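Local coordinates for protein geranyltranstransferase (Legionella pneumophila subsp. pneumophila, PDB 3LOM) that probably makes farnesyl diphosphate, and perhaps geranylgeranyl diphosphate, by magnesium-dependent prenyl transfer, at residues Ile56-Ala61 and Ile74-Leu79; Cys196-Leu201 and Ala214-Gly219; Glu209-Ala214 and Arg282-Lys287. All blocks are in the same frame, centred on the assembly; numbering follows the deposited sequence.

The three contacts step across one all-helical bundle of the isoprenoid synthase type. Interaction 1 comes first along the chain and pairs helices 53-64 and 69-91. Interaction 2 pairs helices 178-201 and 209-236, its centre about 11 Å from that of interaction 1, with L79 touching C196 and M199. Interaction 3, about 10 Å from interaction 2 and 18 Å from interaction 1 between centres, sets the start of helix 209-236 against the loop 282-287. Interactions 2 and 3 share A214, and their segments alternate in sequence. Packing runs from buried core to surface, and helix 178-201 links helix 69-91, at whose C-terminal end the family's first aspartate-rich motif begins, to helix 209-236, which carries the second.

Interaction 1: residues Ile56-Ala61 and Ile74-Leu79; sequences ILVYLA and IIAAAL
The phenol ring of Y59 comes obliquely to A76, with CE2 4.3 Å from the methyl CB, while the ring of Y16 from helix 5-28 stacks on the Y59 ring. The hydroxyl of Y59 is hydrogen-bonded to D73, just before the segment 74-79, so the ring spans the gap between the helices and is held at its far end. Alanine suits position 76, because its small methyl lets the two helices come close: the CA atoms of V58 and A76 are 5.9 Å apart. Beside the ring, V58 carries most of the contact. Its CG1, anti to the backbone N (chi1 167°), lies 3.8 Å from A76 CB and reaches CG2 of I75 at 4.1 Å. The other branch, CG2, meets L79, whose side chain crosses that of V58 obliquely and whose CD1 comes within 3.5 Å of it. That approach is tighter than a normal methyl contact, and L79 sits at a chi1 of -111°, away from the usual staggered values, so the exact placement of L79 is doubtful. A beta-branched valine fits this place, since one methyl serves I75 and A76 and the other serves L79. The two helices run antiparallel, with 156° between their directions and 8.9 Å between the axes of these short segments. Around this buried pair, I56 and L60 face helix 289-303 as well as helix 5-28, I74 and A78 rest on helix 113-135, and V58, I75 and L79 all meet helix 178-201.

Interaction 2: residues Cys196-Leu201 and Ala214-Gly219; sequences CFEMVL and ALRTYG
R216 NE donates to E198 OE2 at 2.7 Å, and NH2 of the same guanidinium donates to OE1 at 3.2 Å, making a side-on, two-nitrogen salt bridge. The shorter bond is the more bent, with an angle of 136° at the hydrogen, and NE approaches on the syn side but tilted from the carboxylate plane. The longer one is straighter, lies close to the guanidinium plane and uses the syn lone pair of OE1. The two planar groups are nearly coplanar. The glutamate chain turns at chi2 (-81°), which swings CD round, while the arginine stays extended from CG to NE; the two side chains cross at about a right angle. Next to the ion pair lies an apolar seam. CD1 of L215 sits 3.7 Å from L201 CD2. Further along the seam is F197: its CZ lies near the plane of the Y218 ring at its edge, 3.5 Å from Y218 CD2, with the planes at 76°, an oblique aromatic pair. Above one face of the F197 ring, towards the rim, stand L215 O and G219 N, and F197 CE2 is 3.6 Å from G219 CA. Glycine suits this place, since a CB would fall about 3.1 Å from F197 CD2. The Y218 hydroxyl is hydrogen-bonded to T295, and F197 also meets L57 and A61. Antiparallel helices 178-201 and 209-236 thus pair opposite charges at the partly exposed border of a buried apolar seam, where two bonds restrain the guanidinium and probably favour the ionised forms of both groups.

Interaction 3: residues Glu209-Ala214 and Arg282-Lys287; sequences EQIKSA and RLFGSK
The first turns of helix 209-236 meet the loop that links helix 263-279 to helix 289-303, at the outer surface of the bundle. I211 is central to the contact. Its CD1 lies 3.7 Å from CE1 of F284 and 3.9 Å from CD2 of L283, so one methyl serves both loop residues, and its CG2 touches the CE1 and CZ end of the ring. I211 CD1 and A214 CB both approach the ring obliquely. A214 CB comes to F284 CE2 at 4.2 Å, and the small methyl suits a place where the helix faces the phenylalanine. The CD1 branch of L283 reaches back to Q210, 3.5 Å from its carbonyl oxygen O and 4.1 Å from its CB. In F284, chi1 of -51° sets CG beside the backbone N, anti to the carbonyl carbon. After it G285 has a positive phi (77°), a conformation easy for glycine, and the chain turns there. Further along the loop, K287 NZ forms a salt bridge with D66 and a hydrogen bond to L64 O, and I211 also packs on I65. Across the two segments the contact is made mainly by carbon groups of isoleucine, leucine, phenylalanine and alanine, with the Q210 carbonyl and CB beside L283, so it rests on the hydrophobic effect and shape, while K287 finds its polar partners outside the contact.

Interaction 1: residues Ile56-Ala61 and Ile74-Leu79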
loop_
_atom_site.group_PDB
_atom_site.type_symbol
_atom_site.label_atom_id
_atom_site.label_comp_id
_atom_site.label_asym_id
_atom_site.label_seq_id
_atom_site.Cartn_x
_atom_site.Cartn_y
_atom_site.Cartn_z
ATOM N N ILE A 56 12.255 15.782 -7.422
ATOM C CA ILE A 56 13.403 16.648 -7.670
ATOM C C ILE A 56 14.569 16.318 -6.731
ATOM O O ILE A 56 15.713 16.192 -7.179
ATOM C CB ILE A 56 13.026 18.147 -7.546
ATOM C CG1 ILE A 56 11.888 18.495 -8.514
ATOM C CG2 ILE A 56 14.244 19.036 -7.816
ATOM C CD1 ILE A 56 11.182 19.817 -8.211
ATOM N N LEU A 57 14.262 16.153 -5.443
ATOM C CA LEU A 57 15.262 15.790 -4.433
ATOM C C LEU A 57 15.910 14.455 -4.750
ATOM O O LEU A 57 17.119 14.319 -4.618
ATOM C CB LEU A 57 14.651 15.758 -3.029
ATOM C CG LEU A 57 14.188 17.091 -2.443
ATOM C CD1 LEU A 57 13.273 16.853 -1.248
ATOM C CD2 LEU A 57 15.367 17.990 -2.074
ATOM N N VAL A 58 15.101 13.488 -5.183
ATOM C CA VAL A 58 15.597 12.216 -5.721
ATOM C C VAL A 58 16.575 12.401 -6.891
ATOM O O VAL A 58 17.633 11.767 -6.923
ATOM C CB VAL A 58 14.419 11.300 -6.134
ATOM C CG1 VAL A 58 14.876 10.120 -6.989
ATOM C CG2 VAL A 58 13.725 10.802 -4.909
ATOM N N TYR A 59 16.225 13.280 -7.830
ATOM C CA TYR A 59 17.070 13.539 -8.998
ATOM C C TYR A 59 18.377 14.214 -8.619
ATOM O O TYR A 59 19.436 13.811 -9.082
ATOM C CB TYR A 59 16.331 14.378 -10.047
ATOM C CG TYR A 59 15.312 13.594 -10.850
ATOM C CD1 TYR A 59 15.673 12.422 -11.515
ATOM C CD2 TYR A 59 13.993 14.034 -10.962
ATOM C CE1 TYR A 59 14.746 11.699 -12.256
ATOM C CE2 TYR A 59 13.057 13.316 -11.701
ATOM C CZ TYR A 59 13.443 12.152 -12.345
ATOM O OH TYR A 59 12.526 11.438 -13.080
ATOM N N LEU A 60 18.289 15.223 -7.757
ATOM C CA LEU A 60 19.451 16.011 -7.350
ATOM C C LEU A 60 20.411 15.263 -6.422
ATOM O O LEU A 60 21.630 15.400 -6.552
ATOM C CB LEU A 60 19.006 17.330 -6.724
ATOM C CG LEU A 60 18.380 18.321 -7.705
ATOM C CD1 LEU A 60 18.079 19.641 -7.023
ATOM C CD2 LEU A 60 19.297 18.535 -8.896
ATOM N N ALA A 61 19.856 14.472 -5.504
ATOM C CA ALA A 61 20.657 13.624 -4.625
ATOM C C ALA A 61 21.255 12.458 -5.395
ATOM O O ALA A 61 22.362 12.008 -5.087
ATOM C CB ALA A 61 19.825 13.111 -3.455
ATOM N N ILE A 74 12.350 5.915 -11.737
ATOM C CA ILE A 74 11.551 4.900 -11.058
ATOM C C ILE A 74 11.353 5.236 -9.583
ATOM O O ILE A 74 10.218 5.204 -9.089
ATOM C CB ILE A 74 12.199 3.503 -11.201
ATOM C CG1 ILE A 74 12.350 3.145 -12.682
ATOM C CG2 ILE A 74 11.386 2.443 -10.466
ATOM C CD1 ILE A 74 13.445 2.139 -12.974
ATOM N N ILE A 75 12.452 5.575 -8.902
ATOM C CA ILE A 75 12.425 5.897 -7.468
ATOM C C ILE A 75 11.548 7.113 -7.193
ATOM O O ILE A 75 10.704 7.078 -6.290
ATOM C CB ILE A 75 13.856 6.082 -6.863
ATOM C CG1 ILE A 75 14.658 4.777 -6.975
ATOM C CG2 ILE A 75 13.774 6.541 -5.392
ATOM C CD1 ILE A 75 16.094 4.857 -6.462
ATOM N N ALA A 76 11.726 8.156 -8.003
ATOM C CA ALA A 76 10.937 9.388 -7.928
ATOM C C ALA A 76 9.445 9.205 -8.240
ATOM O O ALA A 76 8.602 9.930 -7.706
ATOM C CB ALA A 76 11.530 10.431 -8.855
ATOM N N ALA A 77 9.128 8.248 -9.112
ATOM C CA ALA A 77 7.744 7.950 -9.459
ATOM C C ALA A 77 7.052 7.292 -8.277
ATOM O O ALA A 77 5.953 7.696 -7.890
ATOM C CB ALA A 77 7.674 7.045 -10.687
ATOM N N ALA A 78 7.719 6.285 -7.712
ATOM C CA ALA A 78 7.249 5.574 -6.525
ATOM C C ALA A 78 7.044 6.498 -5.332
ATOM O O ALA A 78 6.057 6.372 -4.606
ATOM C CB ALA A 78 8.207 4.478 -6.176
ATOM N N LEU A 79 7.960 7.442 -5.146
ATOM C CA LEU A 79 7.811 8.444 -4.099
ATOM C C LEU A 79 6.648 9.384 -4.285
ATOM O O LEU A 79 5.952 9.694 -3.314
ATOM C CB LEU A 79 9.070 9.274 -3.966
ATOM C CG LEU A 79 9.828 9.046 -2.676
ATOM C CD1 LEU A 79 11.182 9.579 -2.917
ATOM C CD2 LEU A 79 9.181 9.740 -1.484
#

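Interaction 2: residues Cys196-Leu201 and Ala214-Gly219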
loop_
_atom_site.group_PDB
_atom_site.type_symbol
_atom_site.label_atom_id
_atom_site.label_comp_id
_atom_site.label_asym_id
_atom_site.label_seq_id
_atom_site.Cartn_x
_atom_site.Cartn_y
_atom_site.Cartn_z
ATOM N N CYS A 196 13.751 9.913 0.256
ATOM C CA CYS A 196 14.303 10.377 -1.030
ATOM C C CYS A 196 15.797 10.136 -1.104
ATOM O O CYS A 196 16.312 9.635 -2.101
ATOM C CB CYS A 196 14.052 11.871 -1.247
ATOM S SG CYS A 196 12.332 12.374 -1.219
ATOM N N PHE A 197 16.474 10.488 -0.018
ATOM C CA PHE A 197 17.909 10.353 0.091
ATOM C C PHE A 197 18.287 8.904 0.392
ATOM O O PHE A 197 19.252 8.384 -0.167
ATOM C CB PHE A 197 18.430 11.327 1.148
ATOM C CG PHE A 197 17.948 12.741 0.946
ATOM C CD1 PHE A 197 18.648 13.614 0.125
ATOM C CD2 PHE A 197 16.781 13.192 1.560
ATOM C CE1 PHE A 197 18.197 14.916 -0.076
ATOM C CE2 PHE A 197 16.319 14.484 1.357
ATOM C CZ PHE A 197 17.030 15.352 0.544
ATOM N N GLU A 198 17.495 8.242 1.229
ATOM C CA GLU A 198 17.785 6.860 1.630
ATOM C C GLU A 198 17.577 5.821 0.525
ATOM O O GLU A 198 18.350 4.863 0.432
ATOM C CB GLU A 198 16.991 6.463 2.881
ATOM C CG GLU A 198 17.373 7.208 4.157
ATOM C CD GLU A 198 18.609 6.648 4.854
ATOM O OE1 GLU A 198 19.128 5.581 4.449
ATOM O OE2 GLU A 198 19.056 7.284 5.830
ATOM N N MET A 199 16.537 5.997 -0.296
ATOM C CA MET A 199 16.312 5.108 -1.450
ATOM C C MET A 199 17.410 5.292 -2.510
ATOM O O MET A 199 17.837 4.324 -3.138
ATOM C CB MET A 199 14.917 5.302 -2.059
ATOM C CG MET A 199 13.795 4.561 -1.326
ATOM S SD MET A 199 12.124 4.808 -1.987
ATOM C CE MET A 199 12.003 6.499 -1.699
ATOM N N VAL A 200 17.863 6.537 -2.676
ATOM C CA VAL A 200 18.984 6.881 -3.552
ATOM C C VAL A 200 20.286 6.220 -3.065
ATOM O O VAL A 200 21.054 5.683 -3.871
ATOM C CB VAL A 200 19.102 8.439 -3.718
ATOM C CG1 VAL A 200 20.524 8.890 -4.023
ATOM C CG2 VAL A 200 18.156 8.935 -4.809
ATOM N N LEU A 201 20.499 6.223 -1.746
ATOM C CA LEU A 201 21.678 5.601 -1.126
ATOM C C LEU A 201 21.706 4.080 -1.248
ATOM O O LEU A 201 22.778 3.486 -1.363
ATOM C CB LEU A 201 21.798 6.006 0.346
ATOM C CG LEU A 201 22.351 7.410 0.608
ATOM C CD1 LEU A 201 22.037 7.843 2.030
ATOM C CD2 LEU A 201 23.856 7.498 0.322
ATOM N N ALA A 214 25.978 13.079 5.358
ATOM C CA ALA A 214 25.789 14.414 4.789
ATOM C C ALA A 214 24.417 14.569 4.128
ATOM O O ALA A 214 23.811 15.642 4.189
ATOM C CB ALA A 214 26.905 14.748 3.802
ATOM N N LEU A 215 23.934 13.499 3.498
ATOM C CA LEU A 215 22.607 13.511 2.881
ATOM C C LEU A 215 21.532 13.480 3.966
ATOM O O LEU A 215 20.623 14.321 3.973
ATOM C CB LEU A 215 22.439 12.343 1.901
ATOM C CG LEU A 215 23.245 12.386 0.593
ATOM C CD1 LEU A 215 23.030 11.117 -0.207
ATOM C CD2 LEU A 215 22.905 13.610 -0.259
ATOM N N ARG A 216 21.685 12.530 4.892
ATOM C CA ARG A 216 20.814 12.363 6.059
ATOM C C ARG A 216 20.590 13.638 6.874
ATOM O O ARG A 216 19.471 13.900 7.317
ATOM C CB ARG A 216 21.336 11.231 6.951
ATOM C CG ARG A 216 21.058 9.855 6.376
ATOM C CD ARG A 216 21.968 8.778 6.933
ATOM N NE ARG A 216 21.668 7.482 6.323
ATOM C CZ ARG A 216 22.343 6.358 6.545
ATOM N NH1 ARG A 216 23.382 6.342 7.371
ATOM N NH2 ARG A 216 21.976 5.239 5.931
ATOM N N THR A 217 21.645 14.432 7.044
ATOM C CA THR A 217 21.547 15.720 7.735
ATOM C C THR A 217 20.741 16.728 6.907
ATOM O O THR A 217 19.830 17.374 7.438
ATOM C CB THR A 217 22.945 16.279 8.102
ATOM O OG1 THR A 217 23.651 15.307 8.879
ATOM C CG2 THR A 217 22.840 17.573 8.908
ATOM N N TYR A 218 21.060 16.847 5.613
ATOM C CA TYR A 218 20.276 17.698 4.708
ATOM C C TYR A 218 18.796 17.308 4.757
ATOM O O TYR A 218 17.946 18.164 4.965
ATOM C CB TYR A 218 20.805 17.659 3.264
ATOM C CG TYR A 218 20.031 18.567 2.324
ATOM C CD1 TYR A 218 20.278 19.938 2.286
ATOM C CD2 TYR A 218 19.037 18.057 1.485
ATOM C CE1 TYR A 218 19.558 20.778 1.437
ATOM C CE2 TYR A 218 18.310 18.887 0.631
ATOM C CZ TYR A 218 18.579 20.242 0.612
ATOM O OH TYR A 218 17.867 21.062 -0.226
ATOM N N GLY A 219 18.521 16.012 4.601
ATOM C CA GLY A 219 17.170 15.451 4.677
ATOM C C GLY A 219 16.355 15.716 5.934
ATOM O O GLY A 219 15.170 16.054 5.839
#

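Interaction 3: residues Glu209-Ala214 and Arg282-Lys287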
loop_
_atom_site.group_PDB
_atom_site.type_symbol
_atom_site.label_atom_id
_atom_site.label_comp_id
_atom_site.label_asym_id
_atom_site.label_seq_id
_atom_site.Cartn_x
_atom_site.Cartn_y
_atom_site.Cartn_z
ATOM N N GLU A 209 30.484 6.524 4.490
ATOM C CA GLU A 209 29.695 6.959 5.648
ATOM C C GLU A 209 29.630 8.477 5.828
ATOM O O GLU A 209 28.715 8.994 6.470
ATOM C CB GLU A 209 30.223 6.302 6.926
ATOM C CG GLU A 209 29.924 4.807 7.036
ATOM C CD GLU A 209 28.578 4.500 7.684
ATOM O OE1 GLU A 209 27.805 5.440 7.973
ATOM O OE2 GLU A 209 28.296 3.303 7.914
ATOM N N GLN A 210 30.601 9.179 5.250
ATOM C CA GLN A 210 30.672 10.635 5.318
ATOM C C GLN A 210 29.707 11.250 4.314
ATOM O O GLN A 210 29.218 12.365 4.513
ATOM C CB GLN A 210 32.102 11.121 5.048
ATOM C CG GLN A 210 33.102 10.863 6.189
ATOM C CD GLN A 210 33.503 9.392 6.341
ATOM O OE1 GLN A 210 33.402 8.821 7.428
ATOM N NE2 GLN A 210 33.949 8.776 5.248
ATOM N N ILE A 211 29.455 10.513 3.233
ATOM C CA ILE A 211 28.463 10.895 2.228
ATOM C C ILE A 211 27.051 10.637 2.767
ATOM O O ILE A 211 26.212 11.542 2.751
ATOM C CB ILE A 211 28.700 10.164 0.860
ATOM C CG1 ILE A 211 30.012 10.619 0.195
ATOM C CG2 ILE A 211 27.526 10.364 -0.094
ATOM C CD1 ILE A 211 30.186 12.132 0.020
ATOM N N LYS A 212 26.819 9.412 3.251
ATOM C CA LYS A 212 25.557 8.998 3.879
ATOM C C LYS A 212 25.063 10.000 4.915
ATOM O O LYS A 212 23.942 10.496 4.823
ATOM C CB LYS A 212 25.706 7.622 4.539
ATOM C CG LYS A 212 25.872 6.454 3.571
ATOM C CD LYS A 212 25.970 5.137 4.330
ATOM C CE LYS A 212 26.180 3.968 3.385
ATOM N NZ LYS A 212 26.233 2.668 4.111
ATOM N N SER A 213 25.929 10.316 5.875
ATOM C CA SER A 213 25.623 11.261 6.949
ATOM C C SER A 213 25.355 12.691 6.468
ATOM O O SER A 213 24.603 13.428 7.108
ATOM C CB SER A 213 26.756 11.261 7.979
ATOM O OG SER A 213 26.820 12.500 8.663
ATOM N N ALA A 214 25.978 13.079 5.358
ATOM C CA ALA A 214 25.789 14.414 4.789
ATOM C C ALA A 214 24.417 14.569 4.128
ATOM O O ALA A 214 23.811 15.642 4.189
ATOM C CB ALA A 214 26.905 14.748 3.802
ATOM N N ARG A 282 28.653 20.814 1.555
ATOM C CA ARG A 282 29.956 21.399 1.225
ATOM C C ARG A 282 31.047 20.355 0.972
ATOM O O ARG A 282 32.110 20.682 0.443
ATOM C CB ARG A 282 30.388 22.385 2.309
ATOM C CG ARG A 282 29.452 23.570 2.455
ATOM C CD ARG A 282 29.836 24.420 3.644
ATOM N NE ARG A 282 30.968 25.297 3.362
ATOM C CZ ARG A 282 31.572 26.057 4.270
ATOM N NH1 ARG A 282 31.158 26.047 5.532
ATOM N NH2 ARG A 282 32.593 26.826 3.918
ATOM N N LEU A 283 30.769 19.106 1.343
ATOM C CA LEU A 283 31.601 17.964 0.975
ATOM C C LEU A 283 31.580 17.749 -0.545
ATOM O O LEU A 283 32.589 17.364 -1.137
ATOM C CB LEU A 283 31.108 16.702 1.692
ATOM C CG LEU A 283 32.119 15.693 2.255
ATOM C CD1 LEU A 283 31.451 14.797 3.293
ATOM C CD2 LEU A 283 32.808 14.849 1.178
ATOM N N PHE A 284 30.430 18.005 -1.166
ATOM C CA PHE A 284 30.258 17.856 -2.611
ATOM C C PHE A 284 30.782 19.078 -3.364
ATOM O O PHE A 284 31.276 18.957 -4.487
ATOM C CB PHE A 284 28.784 17.615 -2.959
ATOM C CG PHE A 284 28.136 16.505 -2.169
ATOM C CD1 PHE A 284 28.284 15.177 -2.558
ATOM C CD2 PHE A 284 27.364 16.793 -1.043
ATOM C CE1 PHE A 284 27.684 14.150 -1.830
ATOM C CE2 PHE A 284 26.761 15.776 -0.307
ATOM C CZ PHE A 284 26.920 14.451 -0.703
ATOM N N GLY A 285 30.656 20.250 -2.743
ATOM C CA GLY A 285 31.218 21.489 -3.274
ATOM C C GLY A 285 30.421 22.100 -4.410
ATOM O O GLY A 285 29.243 22.430 -4.246
ATOM N N SER A 286 31.076 22.253 -5.562
ATOM C CA SER A 286 30.471 22.846 -6.761
ATOM C C SER A 286 29.507 21.897 -7.470
ATOM O O SER A 286 28.631 22.341 -8.215
ATOM C CB SER A 286 31.551 23.314 -7.743
ATOM O OG SER A 286 32.074 24.575 -7.369
ATOM N N LYS A 287 29.682 20.597 -7.234
ATOM C CA LYS A 287 28.794 19.557 -7.756
ATOM C C LYS A 287 27.372 19.670 -7.178
ATOM O O LYS A 287 26.401 19.257 -7.814
ATOM C CB LYS A 287 29.389 18.179 -7.450
ATOM C CG LYS A 287 28.794 17.027 -8.241
ATOM C CD LYS A 287 29.482 15.726 -7.893
ATOM C CE LYS A 287 28.916 14.568 -8.697
ATOM N NZ LYS A 287 29.454 13.269 -8.212
#